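PDB 4CH7: siroheme decarboxylase from Hydrogenobacter thermophilus, which catalyses the decarboxylation of siroheme to 12,18-didecarboxysiroheme with release of two molecules of CO2, a step in heme d1 biosynthesis. Local coordinates for residues A[117-122]-A[322-327]; A[124-129]-A[329-334]; A[6-11]-A[35-40]. All blocks are in the same frame, centred on the assembly; numbering follows the deposited sequence.

Contact 1: A[117-122]-A[322-327]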
# COMPACT_ATOMS: atom_id res chain seq x y z
N GLU A 117 -13.32 12.24 2.34
CA GLU A 117 -14.59 12.17 3.06
C GLU A 117 -15.81 12.38 2.15
O GLU A 117 -16.87 11.80 2.39
CB GLU A 117 -14.61 13.21 4.18
CG GLU A 117 -13.99 12.74 5.49
CD GLU A 117 -12.47 12.71 5.45
OE1 GLU A 117 -11.88 13.13 4.44
OE2 GLU A 117 -11.87 12.29 6.46
N ASP A 118 -15.65 13.22 1.13
CA ASP A 118 -16.72 13.45 0.17
C ASP A 118 -16.91 12.22 -0.71
O ASP A 118 -18.03 11.78 -0.96
CB ASP A 118 -16.42 14.68 -0.69
CG ASP A 118 -16.48 15.98 0.09
OD1 ASP A 118 -17.44 16.16 0.88
OD2 ASP A 118 -15.57 16.82 -0.08
N VAL A 119 -15.79 11.67 -1.18
CA VAL A 119 -15.79 10.47 -2.01
C VAL A 119 -16.55 9.32 -1.36
O VAL A 119 -17.39 8.69 -2.00
CB VAL A 119 -14.35 10.02 -2.34
CG1 VAL A 119 -14.35 8.70 -3.09
CG2 VAL A 119 -13.63 11.09 -3.16
N VAL A 120 -16.26 9.05 -0.09
CA VAL A 120 -16.91 7.95 0.62
C VAL A 120 -18.38 8.24 0.92
O VAL A 120 -19.20 7.33 0.94
CB VAL A 120 -16.16 7.59 1.93
CG1 VAL A 120 -14.69 7.33 1.65
CG2 VAL A 120 -16.30 8.68 2.98
N ARG A 121 -18.71 9.51 1.15
CA ARG A 121 -20.09 9.92 1.39
C ARG A 121 -20.95 9.61 0.17
O ARG A 121 -22.03 9.03 0.28
CB ARG A 121 -20.17 11.42 1.71
CG ARG A 121 -21.59 11.99 1.70
CD ARG A 121 -21.62 13.46 2.07
NE ARG A 121 -20.72 14.27 1.25
CZ ARG A 121 -21.03 14.77 0.06
NH1 ARG A 121 -22.23 14.55 -0.46
NH2 ARG A 121 -20.15 15.49 -0.61
N LEU A 122 -20.43 9.98 -1.00
CA LEU A 122 -21.10 9.72 -2.26
C LEU A 122 -21.18 8.22 -2.56
O LEU A 122 -22.18 7.75 -3.10
CB LEU A 122 -20.39 10.47 -3.39
CG LEU A 122 -20.42 11.99 -3.24
CD1 LEU A 122 -19.46 12.67 -4.20
CD2 LEU A 122 -21.83 12.51 -3.43
N GLU A 322 -5.99 8.92 -15.31
CA GLU A 322 -7.19 9.72 -15.50
C GLU A 322 -8.45 8.95 -15.12
O GLU A 322 -9.54 9.52 -15.05
CB GLU A 322 -7.30 10.17 -16.96
CG GLU A 322 -6.12 10.99 -17.44
CD GLU A 322 -6.00 11.00 -18.95
OE1 GLU A 322 -6.60 10.11 -19.60
OE2 GLU A 322 -5.30 11.88 -19.49
N GLU A 323 -8.28 7.66 -14.85
CA GLU A 323 -9.42 6.77 -14.65
C GLU A 323 -10.18 6.95 -13.33
O GLU A 323 -11.34 6.55 -13.23
CB GLU A 323 -9.01 5.30 -14.85
CG GLU A 323 -7.98 4.79 -13.86
CD GLU A 323 -7.62 3.34 -14.10
OE1 GLU A 323 -8.31 2.67 -14.90
OE2 GLU A 323 -6.63 2.86 -13.49
N PHE A 324 -9.55 7.54 -12.31
CA PHE A 324 -10.26 7.81 -11.07
C PHE A 324 -11.27 8.93 -11.27
O PHE A 324 -12.45 8.79 -10.93
CB PHE A 324 -9.32 8.19 -9.92
CG PHE A 324 -10.04 8.50 -8.63
CD1 PHE A 324 -10.33 7.48 -7.73
CD2 PHE A 324 -10.43 9.80 -8.32
CE1 PHE A 324 -11.00 7.75 -6.55
CE2 PHE A 324 -11.11 10.07 -7.14
CZ PHE A 324 -11.39 9.05 -6.25
N GLU A 325 -10.79 10.05 -11.80
CA GLU A 325 -11.63 11.21 -12.05
C GLU A 325 -12.82 10.84 -12.92
O GLU A 325 -13.96 11.17 -12.61
CB GLU A 325 -10.81 12.32 -12.72
CG GLU A 325 -11.61 13.56 -13.09
CD GLU A 325 -10.76 14.61 -13.79
OE1 GLU A 325 -9.69 14.96 -13.26
OE2 GLU A 325 -11.17 15.09 -14.86
N ARG A 326 -12.55 10.12 -14.01
CA ARG A 326 -13.59 9.64 -14.90
C ARG A 326 -14.57 8.73 -14.17
O ARG A 326 -15.78 8.82 -14.38
CB ARG A 326 -12.97 8.91 -16.10
CG ARG A 326 -13.99 8.28 -17.03
CD ARG A 326 -13.33 7.77 -18.31
NE ARG A 326 -12.11 7.01 -18.04
CZ ARG A 326 -12.09 5.76 -17.60
NH1 ARG A 326 -13.22 5.11 -17.37
NH2 ARG A 326 -10.93 5.15 -17.39
N TRP A 327 -14.04 7.87 -13.31
CA TRP A 327 -14.89 7.05 -12.45
C TRP A 327 -15.69 7.92 -11.50
O TRP A 327 -16.86 7.64 -11.22
CB TRP A 327 -14.05 6.06 -11.64
CG TRP A 327 -14.86 5.33 -10.60
CD1 TRP A 327 -15.56 4.17 -10.78
CD2 TRP A 327 -15.05 5.72 -9.24
NE1 TRP A 327 -16.18 3.82 -9.61
CE2 TRP A 327 -15.89 4.75 -8.64
CE3 TRP A 327 -14.61 6.79 -8.46
CZ2 TRP A 327 -16.28 4.82 -7.31
CZ3 TRP A 327 -15.00 6.85 -7.13
CH2 TRP A 327 -15.83 5.88 -6.57

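Contact 2: A[124-129]-A[329-334]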
# COMPACT_ATOMS: atom_id res chain seq x y z
N ALA A 124 -21.22 5.79 -0.16
CA ALA A 124 -22.18 5.27 0.80
C ALA A 124 -23.61 5.67 0.45
O ALA A 124 -24.55 4.89 0.65
CB ALA A 124 -21.83 5.73 2.20
N GLU A 125 -23.78 6.88 -0.06
CA GLU A 125 -25.10 7.37 -0.47
C GLU A 125 -25.63 6.56 -1.65
O GLU A 125 -26.80 6.15 -1.67
CB GLU A 125 -25.03 8.85 -0.85
CG GLU A 125 -26.36 9.43 -1.29
CD GLU A 125 -26.22 10.76 -2.02
OE1 GLU A 125 -25.18 11.42 -1.84
OE2 GLU A 125 -27.15 11.13 -2.76
N ARG A 126 -24.76 6.32 -2.63
CA ARG A 126 -25.11 5.55 -3.83
C ARG A 126 -25.41 4.09 -3.49
O ARG A 126 -26.34 3.50 -4.04
CB ARG A 126 -23.96 5.64 -4.84
CG ARG A 126 -24.04 4.66 -6.00
CD ARG A 126 -25.21 4.97 -6.93
NE ARG A 126 -25.26 4.05 -8.06
CZ ARG A 126 -26.33 3.86 -8.82
NH1 ARG A 126 -27.45 4.52 -8.58
NH2 ARG A 126 -26.28 3.00 -9.83
N GLU A 127 -24.64 3.53 -2.57
CA GLU A 127 -24.83 2.14 -2.16
C GLU A 127 -25.82 2.03 -1.02
O GLU A 127 -26.05 0.93 -0.50
CB GLU A 127 -23.50 1.50 -1.76
CG GLU A 127 -22.59 1.23 -2.93
CD GLU A 127 -23.30 0.51 -4.05
OE1 GLU A 127 -23.50 -0.72 -3.94
OE2 GLU A 127 -23.67 1.16 -5.05
N ARG A 128 -26.41 3.16 -0.63
CA ARG A 128 -27.38 3.22 0.46
C ARG A 128 -26.82 2.60 1.74
O ARG A 128 -27.52 1.88 2.45
CB ARG A 128 -28.68 2.53 0.05
CG ARG A 128 -29.34 3.14 -1.18
CD ARG A 128 -30.79 2.72 -1.24
NE ARG A 128 -31.37 2.72 0.10
CZ ARG A 128 -32.62 2.36 0.38
NH1 ARG A 128 -33.44 1.99 -0.59
NH2 ARG A 128 -33.05 2.39 1.64
N VAL A 129 -25.55 2.88 2.01
CA VAL A 129 -24.91 2.43 3.24
C VAL A 129 -24.96 3.55 4.27
O VAL A 129 -24.43 4.64 4.03
CB VAL A 129 -23.45 2.02 2.99
CG1 VAL A 129 -22.78 1.62 4.29
CG2 VAL A 129 -23.39 0.88 1.98
N LYS A 329 -16.67 11.20 -11.83
CA LYS A 329 -17.72 11.93 -12.54
C LYS A 329 -18.95 11.05 -12.70
O LYS A 329 -20.08 11.50 -12.49
CB LYS A 329 -17.25 12.35 -13.93
CG LYS A 329 -15.93 13.11 -13.97
CD LYS A 329 -16.05 14.51 -13.39
CE LYS A 329 -14.81 15.33 -13.69
NZ LYS A 329 -14.59 15.50 -15.16
N GLU A 330 -18.72 9.79 -13.06
CA GLU A 330 -19.80 8.82 -13.25
C GLU A 330 -20.60 8.60 -11.97
O GLU A 330 -21.82 8.46 -12.01
CB GLU A 330 -19.24 7.49 -13.76
CG GLU A 330 -19.32 7.35 -15.27
CD GLU A 330 -20.75 7.39 -15.76
OE1 GLU A 330 -21.53 6.47 -15.41
OE2 GLU A 330 -21.10 8.33 -16.50
N LEU A 331 -19.90 8.56 -10.83
CA LEU A 331 -20.56 8.46 -9.53
C LEU A 331 -21.43 9.69 -9.28
O LEU A 331 -22.57 9.57 -8.82
CB LEU A 331 -19.54 8.30 -8.41
CG LEU A 331 -20.12 8.25 -6.99
CD1 LEU A 331 -21.09 7.10 -6.87
CD2 LEU A 331 -19.02 8.13 -5.95
N ILE A 332 -20.88 10.86 -9.59
CA ILE A 332 -21.62 12.11 -9.50
C ILE A 332 -22.83 12.07 -10.42
O ILE A 332 -23.95 12.37 -10.01
CB ILE A 332 -20.74 13.31 -9.90
CG1 ILE A 332 -19.53 13.44 -8.97
CG2 ILE A 332 -21.56 14.60 -9.90
CD1 ILE A 332 -19.89 13.79 -7.54
N SER A 333 -22.60 11.70 -11.67
CA SER A 333 -23.65 11.66 -12.68
C SER A 333 -24.75 10.65 -12.35
O SER A 333 -25.93 10.92 -12.57
CB SER A 333 -23.06 11.36 -14.06
OG SER A 333 -24.05 11.43 -15.07
N ALA A 334 -24.36 9.49 -11.84
CA ALA A 334 -25.33 8.46 -11.47
C ALA A 334 -26.17 8.91 -10.28
O ALA A 334 -27.29 8.44 -10.08
CB ALA A 334 -24.62 7.15 -11.16

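Contact 3: A[6-11]-A[35-40]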
# COMPACT_ATOMS: atom_id res chain seq x y z
N ASP A 6 22.07 -15.74 -4.24
CA ASP A 6 21.87 -15.13 -2.93
C ASP A 6 22.32 -13.67 -2.90
O ASP A 6 21.63 -12.81 -2.34
CB ASP A 6 22.62 -15.93 -1.85
CG ASP A 6 21.95 -17.25 -1.54
OD1 ASP A 6 22.15 -18.23 -2.29
OD2 ASP A 6 21.22 -17.32 -0.52
N LYS A 7 23.47 -13.38 -3.50
CA LYS A 7 24.00 -12.01 -3.55
C LYS A 7 23.14 -11.08 -4.40
O LYS A 7 22.91 -9.93 -4.03
CB LYS A 7 25.44 -12.01 -4.08
CG LYS A 7 26.51 -12.06 -3.01
CD LYS A 7 27.89 -12.00 -3.64
CE LYS A 7 28.08 -13.13 -4.64
NZ LYS A 7 29.41 -13.06 -5.30
N ILE A 8 22.68 -11.58 -5.54
CA ILE A 8 21.85 -10.80 -6.45
C ILE A 8 20.48 -10.54 -5.85
O ILE A 8 20.00 -9.40 -5.85
CB ILE A 8 21.67 -11.53 -7.79
CG1 ILE A 8 22.99 -11.60 -8.55
CG2 ILE A 8 20.63 -10.85 -8.64
CD1 ILE A 8 22.92 -12.45 -9.80
N LEU A 9 19.84 -11.60 -5.36
CA LEU A 9 18.54 -11.50 -4.70
C LEU A 9 18.59 -10.49 -3.57
O LEU A 9 17.68 -9.67 -3.41
CB LEU A 9 18.13 -12.87 -4.15
CG LEU A 9 16.92 -12.87 -3.23
CD1 LEU A 9 15.67 -12.47 -4.00
CD2 LEU A 9 16.73 -14.22 -2.55
N LYS A 10 19.66 -10.54 -2.79
CA LYS A 10 19.86 -9.62 -1.67
C LYS A 10 20.02 -8.17 -2.12
O LYS A 10 19.48 -7.25 -1.50
CB LYS A 10 21.09 -10.05 -0.86
CG LYS A 10 21.47 -9.10 0.26
CD LYS A 10 22.81 -9.47 0.89
CE LYS A 10 23.14 -8.56 2.06
NZ LYS A 10 23.21 -7.13 1.67
N ILE A 11 20.76 -7.96 -3.21
CA ILE A 11 21.15 -6.61 -3.63
C ILE A 11 20.05 -5.84 -4.37
O ILE A 11 20.02 -4.61 -4.34
CB ILE A 11 22.46 -6.63 -4.46
CG1 ILE A 11 23.15 -5.26 -4.42
CG2 ILE A 11 22.21 -7.07 -5.90
CD1 ILE A 11 24.49 -5.22 -5.14
N GLY A 35 25.49 -8.19 -18.07
CA GLY A 35 24.54 -8.96 -18.86
C GLY A 35 24.08 -10.20 -18.12
O GLY A 35 22.90 -10.55 -18.15
N LYS A 36 25.02 -10.85 -17.45
CA LYS A 36 24.71 -12.02 -16.64
C LYS A 36 23.83 -11.65 -15.44
O LYS A 36 22.90 -12.38 -15.11
CB LYS A 36 25.99 -12.71 -16.16
CG LYS A 36 25.73 -13.91 -15.28
CD LYS A 36 26.99 -14.72 -15.05
CE LYS A 36 26.69 -15.95 -14.20
NZ LYS A 36 27.89 -16.80 -14.00
N LEU A 37 24.14 -10.52 -14.81
CA LEU A 37 23.32 -10.02 -13.71
C LEU A 37 21.89 -9.79 -14.18
O LEU A 37 20.94 -10.24 -13.54
CB LEU A 37 23.89 -8.72 -13.13
CG LEU A 37 22.97 -7.98 -12.16
CD1 LEU A 37 22.73 -8.81 -10.92
CD2 LEU A 37 23.51 -6.61 -11.79
N LEU A 38 21.76 -9.10 -15.31
CA LEU A 38 20.46 -8.77 -15.89
C LEU A 38 19.58 -10.00 -16.14
O LEU A 38 18.45 -10.07 -15.64
CB LEU A 38 20.63 -7.98 -17.18
CG LEU A 38 20.92 -6.49 -17.02
CD1 LEU A 38 21.01 -5.79 -18.37
CD2 LEU A 38 19.86 -5.84 -16.16
N LYS A 39 20.09 -10.95 -16.93
CA LYS A 39 19.33 -12.15 -17.27
C LYS A 39 18.93 -12.94 -16.02
O LYS A 39 17.85 -13.54 -15.97
CB LYS A 39 20.12 -13.03 -18.24
CG LYS A 39 19.41 -14.34 -18.60
CD LYS A 39 20.14 -15.11 -19.68
CE LYS A 39 19.62 -16.53 -19.78
NZ LYS A 39 19.89 -17.31 -18.54
N THR A 40 19.79 -12.92 -15.01
CA THR A 40 19.48 -13.56 -13.73
C THR A 40 18.27 -12.91 -13.05
O THR A 40 17.36 -13.61 -12.61
CB THR A 40 20.70 -13.60 -12.79
OG1 THR A 40 21.74 -14.40 -13.37
CG2 THR A 40 20.31 -14.20 -11.45

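Contact 1: A[117-122]-A[322-327]
With CG anti to the backbone N in both Phe324 (chi1 179°) and Trp327 (172°), the two rings reach across to Val119 of helix 116-126. They do so although the closest CA atoms, those of Val119 and Glu325, are 10.9 Å apart. The two methyls of Val119 share the work. Its CG2 lies 4.3 Å from CZ of Phe324, and its CG1 lies 4.5 Å from CZ3 of Trp327. Each methyl comes to a ring edge, near the ring plane, and not over a face. The aromatics also pack on each other. CE3 of Trp327 sits 4.2 Å above one face of the Phe324 ring, offset toward its rim.

Loop residue Cys88 touches both rings, and Val109 of strand 103-109 touches Val119 and Phe324. The contact thus places the C-terminal helix 323-335 against the AsnC-like ligand binding domain of residues 61-142. Within helix 116-126, Arg121 NH2 forms a salt bridge with Asp118 OD1 at 3.2 Å. The N-H points almost straight at the oxygen (171°), which is met from above the carboxylate plane.

No hydrogen bond or salt bridge joins the two segments. Val119 and Phe324 are buried, so the attraction is hydrophobic and dispersive. It comes from two methyl-to-ring-edge touches, at distances that make the contact light.

Contact 2: A[124-129]-A[329-334]
The last turn of helix 116-126, closed by a Schellman motif, brings Arg126 against Leu331 and Ala334 of the C-terminal helix 323-335. The motif rests on Arg128, whose phi is positive (54°). Two bonds run back into the helix: Val129 N to Ala124 O, and a weak one from Arg128 N to Glu125 O.

Arg126 uses two parts of its side chain. The apolar root meets Leu331, whose CD1 lies 3.8 Å from CB of Arg126 and 3.9 Å from its CG. These two side chains slide past each other in opposite directions. Further out, the arginine chain bends at chi2 (67°), and this turn carries the guanidinium to Ala334. CB of Ala334 lies over one face of that group, 4.4 Å from CZ of Arg126. Arg126 NH1 is 4.2 Å from Ala334 O, too far for a hydrogen bond. Between these segments the guanidinium makes only a loose face contact with this methyl, and no polar bond crosses. Leu331 is buried while Arg126 is exposed, so the contact runs from the interior to the surface.

Phe84 of helix 75-87 touches both Arg126 and Leu331. Leu335 of helix 323-335 also touches Arg126, and Leu122 of helix 116-126 packs on Leu331. Three helices thus come together here: 75-87, 116-126 and 323-335.

Contact 3: A[6-11]-A[35-40]
Apolar contacts from Ile8 to Leu37 and Thr40 join the first and third helices of the N-terminal helix-turn-helix domain. CD1 of Leu37 nestles against both branches of Ile8, 3.7 Å from its CG1 and equally far from its CG2. The Ile8 side chain then runs on to Thr40, where its CD1 lies 3.5 Å from the methyl CG2 of Thr40. The backbones come fairly close, with the CA atoms of Ile8 and Leu37 7.4 Å apart. Replacing Ile8 by an alanine removes CG1, CG2 and CD1, which would probably open a gap and leave Leu37 CD1 and Thr40 CG2 without their packing on this helix.

No hydrogen bond crosses the two segments; the side-chain bond here lies within helix 34-47. Thr40 OG1 donates to Lys36 O at 2.9 Å. The same carbonyl oxygen accepts from Thr40 N, and the two donors approach from opposite faces of its plane. Thr40 has OG1 beside its own backbone N (chi1 -64°), a rotation that keeps the hydroxyl on its helix and presents the methyl to Ile8. The polar group is thus satisfied at an otherwise apolar seam.

Leu26 of helix 22-30 touches Leu37, and Ile32 in the loop after it touches both Ile8 and Leu37. Ile41 of helix 34-47 also packs on Ile8, so helix 4-11 packs with helices 22-30 and 34-47 in a small three-helix bundle.

From the N terminus, contact 3 closes first. It returns helix 34-47 to helix 4-11 over a short loop that holds helix 22-30, and joins the first and third helices of the N-terminal HTH domain. The chain then enters the first AsnC-like domain, where helix 116-126 opens contacts 1 and 2. Each closes only after 199 residues, which include the second HTH and AsnC-like ranges, when the chain reaches helix 323-335. Their segments alternate, so the two loops cross. They adjoin: Leu122 CD1 of contact 1 lies 3.6 Å from Ile332 CD1 of contact 2. Together they tie the C-terminal helix to the first AsnC-like domain. Contact 3 lies on the opposite side of the chain's centre.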